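Local coordinates for protein insensitive (Drosophila melanogaster, PDB 4IX7) that represses transcription of neural-development genes by binding the palindromic site CCAATTGG through its BEN domain, and serves as a corepressor that restrains Notch signalling, at residues I7-T12 and Q74-A79; C27-T31 and E90-A94. One frame throughout, in Å; residues are numbered along the deposited sequence. Where two conformers were deposited one is given.

In the fold
The BEN domain offers a worked example of how contact chemistry varies with place in a fold. Interaction 1 fastens the hairpin connection 7-12 to helix 70-84; it is only partly buried, and the Asp-75 carboxylate accepts hydrogen bonds from the turn, an Asn-Gln side-chain pair adding another, with apolar packing beside them. Interaction 2, its centre about 14 Å from that of the first, crosses helices 27-38 and 88-112 deeper in the domain and relies on small side chains; its polar link between the helices is a water, beside a serine that also meets a DNA phosphate. The two touch: Ile-77 packs on Val-91 and Arg-92, and Ile-76 approaches Thr-31, so helix 70-84 lies against both helices of interaction 2.

Interaction 1: I7-T12 and Q74-A79; sequences IGPNNT and QDIIFA
A carboxylate from a neighbouring helix can fill the hollow of a tight turn, as Asp-75 does here. Residues 74-79 are regular helix; Gly-8 to Asn-11 form a type I beta turn (Asn-11 N to Gly-8 O, 3.0 Å), closed further out by Ile-7 N to Thr-12 O at 2.8 Å. Gly-8, extended at phi/psi -166/179, brings its CA to 4.4 Å from that of Asp-75; a CB there would clash with Asp-75 OD1. Into this hollow goes the Asp-75 carboxylate (chi1 m): OD1 accepts Asn-10 N at 2.9 Å, while OD2 takes Thr-12 N at 2.9 Å and Thr-12 OG1 at 2.7 Å. The turn belongs to the beta hairpin of strands 4-6 and 13-15, here docked on helix 70-84 of the BEN domain. On one flank Phe-78 (chi1 t) offers a ring face to Pro-9, whose CD makes a CH-pi contact 3.7 Å from the ring centroid. Ile-7 (chi1 p, chi2 t) pushes CD1 to 4.1 Å from Ile-76 CG1, and its CB lies 4.0 Å from Ala-79 CB; Ile-38 packs on Ile-7. On the solvent-facing side Asn-10 ND2 donates to Gln-74 OE1 at 2.9 Å and also to Gly-71 O.

Interaction 2: C27-T31 and E90-A94; sequences CSLAT and EVRNA. With nucleotides of chain B.
Helices 27-38 and 88-112 mesh here around a small residue, Ala-94. Segments 27-31 and 90-94 are both helical, their short axes 9.0 Å apart at closest approach and crossing at -56°, with N-to-C directions 56° apart; the nearest CA pair is Ser-28 and Ala-94, at 5.3 Å. The packing is by van der Waals contact. Ala-94 CB points into the opposing helix and sits between Ser-28 OG and Thr-31 CG2, each 3.8 Å away. Cys-27 (chi1 t) sends SG to 4.0 Å from Val-91 CG2, and Val-91 CG1 lies 3.8 Å from Thr-31 OG1. At the margin, Cys-27 CB meets Glu-90 OE2 at 3.7 Å. The crossing joins helix 27-38 to the long helix 88-112 within the DNA-binding BEN domain; Val-80 of helix 70-84 packs against both Thr-31 and Val-91. Hydrogen bonding within a segment settles the threonine: with chi1 m, Thr-31 OG1 donates to Cys-27 O at 2.9 Å, satisfying its hydroxyl proton inside the buried contact. A water and the DNA add polar links at Ser-28. Ser-28 OG (chi1 t) donates to OP2 of DC4 of chain B at 2.7 Å and accepts from water 1 at 2.8 Å; the same water donates to Ala-94 O at 2.9 Å. Next along the helix, Leu-29 CD2 lies 3.8 Å from OP1 of DC4 of chain B.

Interaction 1: I7-T12 and Q74-A79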
ATOM      1  N   ILE C   7       9.945  -0.567  24.013  1.00 16.89           N
ATOM      2  CA  ILE C   7       9.143  -1.241  22.985  1.00 16.80           C
ATOM      3  C   ILE C   7       9.944  -2.056  21.970  1.00 18.94           C
ATOM      4  O   ILE C   7       9.368  -2.827  21.197  1.00 19.12           O
ATOM      5  CB  ILE C   7       8.167  -0.275  22.244  1.00 17.73           C
ATOM      6  CG1 ILE C   7       8.906   0.548  21.179  1.00 19.18           C
ATOM      7  CG2 ILE C   7       7.407   0.606  23.243  1.00 18.24           C
ATOM      8  CD1 ILE C   7       7.987   1.416  20.323  1.00 16.83           C
ATOM      9  N   GLY C   8      11.263  -1.889  21.964  1.00 17.97           N
ATOM     10  CA  GLY C   8      12.092  -2.613  21.015  1.00 17.18           C
ATOM     11  C   GLY C   8      13.558  -2.566  21.369  1.00 18.72           C
ATOM     12  O   GLY C   8      13.939  -1.942  22.360  1.00 19.61           O
ATOM     13  N   PRO C   9      14.390  -3.221  20.552  1.00 18.80           N
ATOM     14  CA  PRO C   9      15.825  -3.348  20.849  1.00 20.60           C
ATOM     15  C   PRO C   9      16.597  -2.035  21.013  1.00 20.87           C
ATOM     16  O   PRO C   9      17.675  -2.062  21.612  1.00 22.27           O
ATOM     17  CB  PRO C   9      16.372  -4.155  19.661  1.00 20.52           C
ATOM     18  CG  PRO C   9      15.285  -4.142  18.619  1.00 32.70           C
ATOM     19  CD  PRO C   9      13.991  -3.980  19.354  1.00 20.29           C
ATOM     20  N   ASN C  10      16.088  -0.920  20.495  1.00 19.87           N
ATOM     21  CA  ASN C  10      16.797   0.352  20.627  1.00 20.25           C
ATOM     22  C   ASN C  10      16.347   1.168  21.835  1.00 17.89           C
ATOM     23  O   ASN C  10      16.743   2.323  22.005  1.00 20.88           O
ATOM     24  CB  ASN C  10      16.697   1.173  19.336  1.00 17.80           C
ATOM     25  CG  ASN C  10      17.247   0.429  18.139  1.00 23.08           C
ATOM     26  OD1 ASN C  10      18.291  -0.227  18.226  1.00 29.09           O
ATOM     27  ND2 ASN C  10      16.541   0.503  17.018  1.00 22.32           N
ATOM     28  N   ASN C  11      15.519   0.547  22.670  1.00 19.41           N
ATOM     29  CA  ASN C  11      15.046   1.155  23.911  1.00 17.02           C
ATOM     30  C   ASN C  11      14.222   2.438  23.722  1.00 17.97           C
ATOM     31  O   ASN C  11      14.218   3.329  24.574  1.00 21.00           O
ATOM     32  CB  ASN C  11      16.205   1.372  24.900  1.00 18.88           C
ATOM     33  CG  ASN C  11      15.729   1.641  26.323  1.00 20.54           C
ATOM     34  OD1 ASN C  11      16.195   2.578  26.979  1.00 24.61           O
ATOM     35  ND2 ASN C  11      14.793   0.829  26.799  1.00 20.03           N
ATOM     36  N   THR C  12      13.490   2.520  22.614  1.00 18.12           N
ATOM     37  CA  THR C  12      12.489   3.569  22.490  1.00 15.15           C
ATOM     38  C   THR C  12      11.375   3.203  23.461  1.00 15.05           C
ATOM     39  O   THR C  12      10.926   2.052  23.488  1.00 18.14           O
ATOM     40  CB  THR C  12      11.919   3.626  21.067  1.00 17.91           C
ATOM     41  OG1 THR C  12      12.999   3.785  20.134  1.00 18.71           O
ATOM     42  CG2 THR C  12      10.945   4.793  20.923  1.00 18.98           C
ATOM     43  N   GLN C  74      12.502   1.661  13.775  1.00 13.34           N
ATOM     44  CA  GLN C  74      12.812   0.239  13.891  1.00 15.71           C
ATOM     45  C   GLN C  74      12.116  -0.360  15.113  1.00 17.58           C
ATOM     46  O   GLN C  74      11.587  -1.468  15.049  1.00 17.26           O
ATOM     47  CB  GLN C  74      14.320   0.023  13.993  1.00 20.77           C
ATOM     48  CG  GLN C  74      14.734  -1.428  13.846  1.00 27.83           C
ATOM     49  CD  GLN C  74      16.220  -1.638  14.095  1.00 36.73           C
ATOM     50  OE1 GLN C  74      16.948  -0.698  14.428  1.00 35.38           O
ATOM     51  NE2 GLN C  74      16.677  -2.876  13.938  1.00 44.86           N
ATOM     52  N   ASP C  75      12.093   0.387  16.214  1.00 17.18           N
ATOM     53  CA  ASP C  75      11.438  -0.091  17.428  1.00 17.02           C
ATOM     54  C   ASP C  75       9.926  -0.176  17.272  1.00 16.41           C
ATOM     55  O   ASP C  75       9.303  -1.123  17.761  1.00 17.15           O
ATOM     56  CB  ASP C  75      11.797   0.785  18.628  1.00 17.16           C
ATOM     57  CG  ASP C  75      13.152   0.432  19.219  1.00 20.31           C
ATOM     58  OD1 ASP C  75      13.737  -0.601  18.820  1.00 21.36           O
ATOM     59  OD2 ASP C  75      13.614   1.191  20.093  1.00 18.16           O
ATOM     60  N   ILE C  76       9.333   0.807  16.597  1.00 15.52           N
ATOM     61  CA  ILE C  76       7.896   0.779  16.362  1.00 16.99           C
ATOM     62  C   ILE C  76       7.537  -0.433  15.519  1.00 16.49           C
ATOM     63  O   ILE C  76       6.577  -1.142  15.819  1.00 17.85           O
ATOM     64  CB  ILE C  76       7.405   2.073  15.686  1.00 13.22           C
ATOM     65  CG1 ILE C  76       7.525   3.237  16.679  1.00 14.72           C
ATOM     66  CG2 ILE C  76       5.959   1.921  15.183  1.00 16.02           C
ATOM     67  CD1 ILE C  76       7.298   4.589  16.046  1.00 15.98           C
ATOM     68  N   ILE C  77       8.324  -0.689  14.480  1.00 14.50           N
ATOM     69  CA  ILE C  77       8.090  -1.852  13.625  1.00 16.25           C
ATOM     70  C   ILE C  77       8.249  -3.136  14.434  1.00 16.11           C
ATOM     71  O   ILE C  77       7.429  -4.044  14.330  1.00 18.03           O
ATOM     72  CB  ILE C  77       9.030  -1.852  12.410  1.00 14.90           C
ATOM     73  CG1 ILE C  77       8.695  -0.678  11.488  1.00 16.30           C
ATOM     74  CG2 ILE C  77       8.926  -3.161  11.656  1.00 18.97           C
ATOM     75  CD1 ILE C  77       9.751  -0.437  10.395  1.00 18.58           C
ATOM     76  N   PHE C  78       9.286  -3.197  15.264  1.00 16.66           N
ATOM     77  CA  PHE C  78       9.485  -4.355  16.128  1.00 18.09           C
ATOM     78  C   PHE C  78       8.256  -4.621  16.993  1.00 21.18           C
ATOM     79  O   PHE C  78       7.746  -5.745  17.034  1.00 21.40           O
ATOM     80  CB  PHE C  78      10.721  -4.169  17.014  1.00 21.82           C
ATOM     81  CG  PHE C  78      10.997  -5.336  17.918  1.00 22.01           C
ATOM     82  CD1 PHE C  78      11.847  -6.353  17.515  1.00 26.59           C
ATOM     83  CD2 PHE C  78      10.415  -5.411  19.177  1.00 20.14           C
ATOM     84  CE1 PHE C  78      12.106  -7.430  18.346  1.00 29.30           C
ATOM     85  CE2 PHE C  78      10.667  -6.489  20.012  1.00 26.74           C
ATOM     86  CZ  PHE C  78      11.518  -7.497  19.596  1.00 29.62           C
ATOM     87  N   ALA C  79       7.778  -3.588  17.679  1.00 16.82           N
ATOM     88  CA  ALA C  79       6.668  -3.759  18.605  1.00 18.14           C
ATOM     89  C   ALA C  79       5.382  -4.181  17.890  1.00 18.96           C
ATOM     90  O   ALA C  79       4.694  -5.110  18.323  1.00 19.91           O
ATOM     91  CB  ALA C  79       6.436  -2.488  19.384  1.00 17.32           C
TER

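Interaction 2: C27-T31 and E90-A94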
ATOM      1  N   CYS C  27      -3.553  -3.032  13.331  1.00 20.27           N
ATOM      2  CA  CYS C  27      -2.162  -2.635  13.086  1.00 19.87           C
ATOM      3  C   CYS C  27      -1.997  -1.141  12.921  1.00 20.34           C
ATOM      4  O   CYS C  27      -1.140  -0.524  13.557  1.00 17.54           O
ATOM      5  CB  CYS C  27      -1.622  -3.358  11.842  1.00 25.05           C
ATOM      6  SG  CYS C  27       0.012  -2.791  11.251  1.00 27.12           S
ATOM      7  N   SER C  28      -2.830  -0.555  12.069  1.00 16.75           N
ATOM      8  CA  SER C  28      -2.681   0.848  11.737  1.00 14.00           C
ATOM      9  C   SER C  28      -2.915   1.766  12.933  1.00 15.06           C
ATOM     10  O   SER C  28      -2.186   2.739  13.131  1.00 15.36           O
ATOM     11  CB  SER C  28      -3.598   1.220  10.578  1.00 18.82           C
ATOM     12  OG  SER C  28      -3.278   2.518  10.123  1.00 20.95           O
ATOM     13  N   LEU C  29      -3.919   1.449  13.738  1.00 15.44           N
ATOM     14  CA  LEU C  29      -4.225   2.288  14.885  1.00 14.24           C
ATOM     15  C   LEU C  29      -3.133   2.151  15.946  1.00 14.60           C
ATOM     16  O   LEU C  29      -2.775   3.130  16.592  1.00 15.96           O
ATOM     17  CB  LEU C  29      -5.594   1.935  15.454  1.00 14.05           C
ATOM     18  CG  LEU C  29      -6.771   2.231  14.524  1.00 16.86           C
ATOM     19  CD1 LEU C  29      -8.070   1.794  15.198  1.00 16.93           C
ATOM     20  CD2 LEU C  29      -6.817   3.708  14.172  1.00 17.08           C
ATOM     21  N   ALA C  30      -2.601   0.945  16.111  1.00 14.18           N
ATOM     22  CA  ALA C  30      -1.517   0.733  17.070  1.00 14.55           C
ATOM     23  C   ALA C  30      -0.298   1.567  16.673  1.00 15.29           C
ATOM     24  O   ALA C  30       0.330   2.225  17.511  1.00 16.21           O
ATOM     25  CB  ALA C  30      -1.156  -0.744  17.150  1.00 17.67           C
ATOM     26  N   THR C  31       0.003   1.548  15.379  1.00 13.27           N
ATOM     27  CA  THR C  31       1.132   2.286  14.826  1.00 15.00           C
ATOM     28  C   THR C  31       0.941   3.788  15.032  1.00 14.87           C
ATOM     29  O   THR C  31       1.851   4.488  15.482  1.00 13.60           O
ATOM     30  CB  THR C  31       1.301   1.946  13.339  1.00 14.23           C
ATOM     31  OG1 THR C  31       1.519   0.538  13.222  1.00 14.18           O
ATOM     32  CG2 THR C  31       2.502   2.667  12.741  1.00 15.72           C
ATOM     33  N   GLU C  90       3.396  -3.595   6.164  1.00 17.30           N
ATOM     34  CA  GLU C  90       2.111  -3.107   6.645  1.00 21.63           C
ATOM     35  C   GLU C  90       2.309  -2.003   7.686  1.00 17.58           C
ATOM     36  O   GLU C  90       1.603  -0.998   7.674  1.00 17.06           O
ATOM     37  CB  GLU C  90       1.324  -4.268   7.257  1.00 21.98           C
ATOM     38  CG  GLU C  90      -0.137  -4.000   7.507  1.00 35.70           C
ATOM     39  CD  GLU C  90      -0.864  -5.262   7.933  1.00 31.75           C
ATOM     40  OE1 GLU C  90      -0.362  -6.363   7.603  1.00 34.25           O
ATOM     41  OE2 GLU C  90      -1.916  -5.156   8.603  1.00 36.88           O
ATOM     42  N   VAL C  91       3.284  -2.187   8.570  1.00 16.09           N
ATOM     43  CA  VAL C  91       3.569  -1.170   9.573  1.00 14.33           C
ATOM     44  C   VAL C  91       4.122   0.081   8.908  1.00 13.04           C
ATOM     45  O   VAL C  91       3.708   1.189   9.225  1.00 15.14           O
ATOM     46  CB  VAL C  91       4.546  -1.678  10.642  1.00 15.86           C
ATOM     47  CG1 VAL C  91       4.763  -0.610  11.692  1.00 14.95           C
ATOM     48  CG2 VAL C  91       3.988  -2.941  11.289  1.00 20.56           C
ATOM     49  N   ARG C  92       5.063  -0.090   7.984  1.00 15.11           N
ATOM     50  CA  ARG C  92       5.654   1.055   7.306  0.52 13.52           C
ATOM     51  C   ARG C  92       4.596   1.855   6.550  1.00 14.18           C
ATOM     52  O   ARG C  92       4.629   3.089   6.537  1.00 15.01           O
ATOM     53  CB  ARG C  92       6.790   0.604   6.377  0.52 16.36           C
ATOM     54  CG  ARG C  92       8.042   0.210   7.138  0.52 16.92           C
ATOM     55  CD  ARG C  92       9.125  -0.359   6.231  0.52 21.52           C
ATOM     56  NE  ARG C  92      10.400  -0.407   6.935  0.52 19.65           N
ATOM     57  CZ  ARG C  92      11.354   0.508   6.803  0.52 27.45           C
ATOM     58  NH1 ARG C  92      11.185   1.528   5.970  0.52 23.70           N
ATOM     59  NH2 ARG C  92      12.479   0.396   7.494  0.52 30.52           N
ATOM     60  N   ASN C  93       3.645   1.154   5.928  1.00 17.05           N
ATOM     61  CA  ASN C  93       2.578   1.846   5.217  0.60 17.08           C
ATOM     62  C   ASN C  93       1.736   2.690   6.161  1.00 15.12           C
ATOM     63  O   ASN C  93       1.340   3.809   5.825  1.00 14.67           O
ATOM     64  CB  ASN C  93       1.686   0.888   4.434  0.60 17.97           C
ATOM     65  CG  ASN C  93       0.581   1.611   3.710  0.60 18.68           C
ATOM     66  OD1 ASN C  93      -0.596   1.466   4.045  0.60 26.48           O
ATOM     67  ND2 ASN C  93       0.956   2.435   2.729  0.60 21.94           N
ATOM     68  N   ALA C  94       1.485   2.173   7.359  1.00 13.26           N
ATOM     69  CA  ALA C  94       0.760   2.958   8.345  1.00 14.41           C
ATOM     70  C   ALA C  94       1.525   4.216   8.748  1.00 14.30           C
ATOM     71  O   ALA C  94       0.919   5.273   8.940  1.00 15.85           O
ATOM     72  CB  ALA C  94       0.427   2.108   9.564  1.00 14.60           C
TER
ATOM     73  P    DC B   4      -6.957   3.430  10.267  1.00 17.92           P
ATOM     74  OP1  DC B   4      -7.376   2.109  10.794  1.00 20.27           O
ATOM     75  OP2  DC B   4      -5.554   3.882  10.397  1.00 19.68           O
ATOM     76  O5'  DC B   4      -7.293   3.518   8.718  1.00 16.74           O
ATOM     77  C5'  DC B   4      -8.623   3.232   8.308  1.00 16.97           C
ATOM     78  C4'  DC B   4      -8.760   3.586   6.845  1.00 17.87           C
ATOM     79  O4'  DC B   4      -8.545   5.002   6.672  1.00 17.12           O
ATOM     80  C3'  DC B   4      -7.713   2.941   5.941  1.00 18.19           C
ATOM     81  O3'  DC B   4      -8.391   1.888   5.279  1.00 17.93           O
ATOM     82  C2'  DC B   4      -7.265   4.051   4.986  1.00 18.45           C
ATOM     83  C1'  DC B   4      -8.209   5.193   5.314  1.00 17.10           C
ATOM     84  N1   DC B   4      -7.597   6.546   5.236  1.00 15.06           N
ATOM     85  C2   DC B   4      -8.061   7.456   4.280  1.00 14.03           C
ATOM     86  O2   DC B   4      -8.969   7.101   3.524  1.00 15.61           O
ATOM     87  N3   DC B   4      -7.500   8.683   4.212  1.00 12.62           N
ATOM     88  C4   DC B   4      -6.511   9.020   5.054  1.00 13.62           C
ATOM     89  N4   DC B   4      -5.980  10.252   4.954  1.00 14.96           N
ATOM     90  C5   DC B   4      -6.011   8.095   6.024  1.00 15.56           C
ATOM     91  C6   DC B   4      -6.577   6.883   6.081  1.00 14.29           C
TER
HETATM   92  O   HOH W   1      -1.866   4.860   9.527  1.00 22.84           O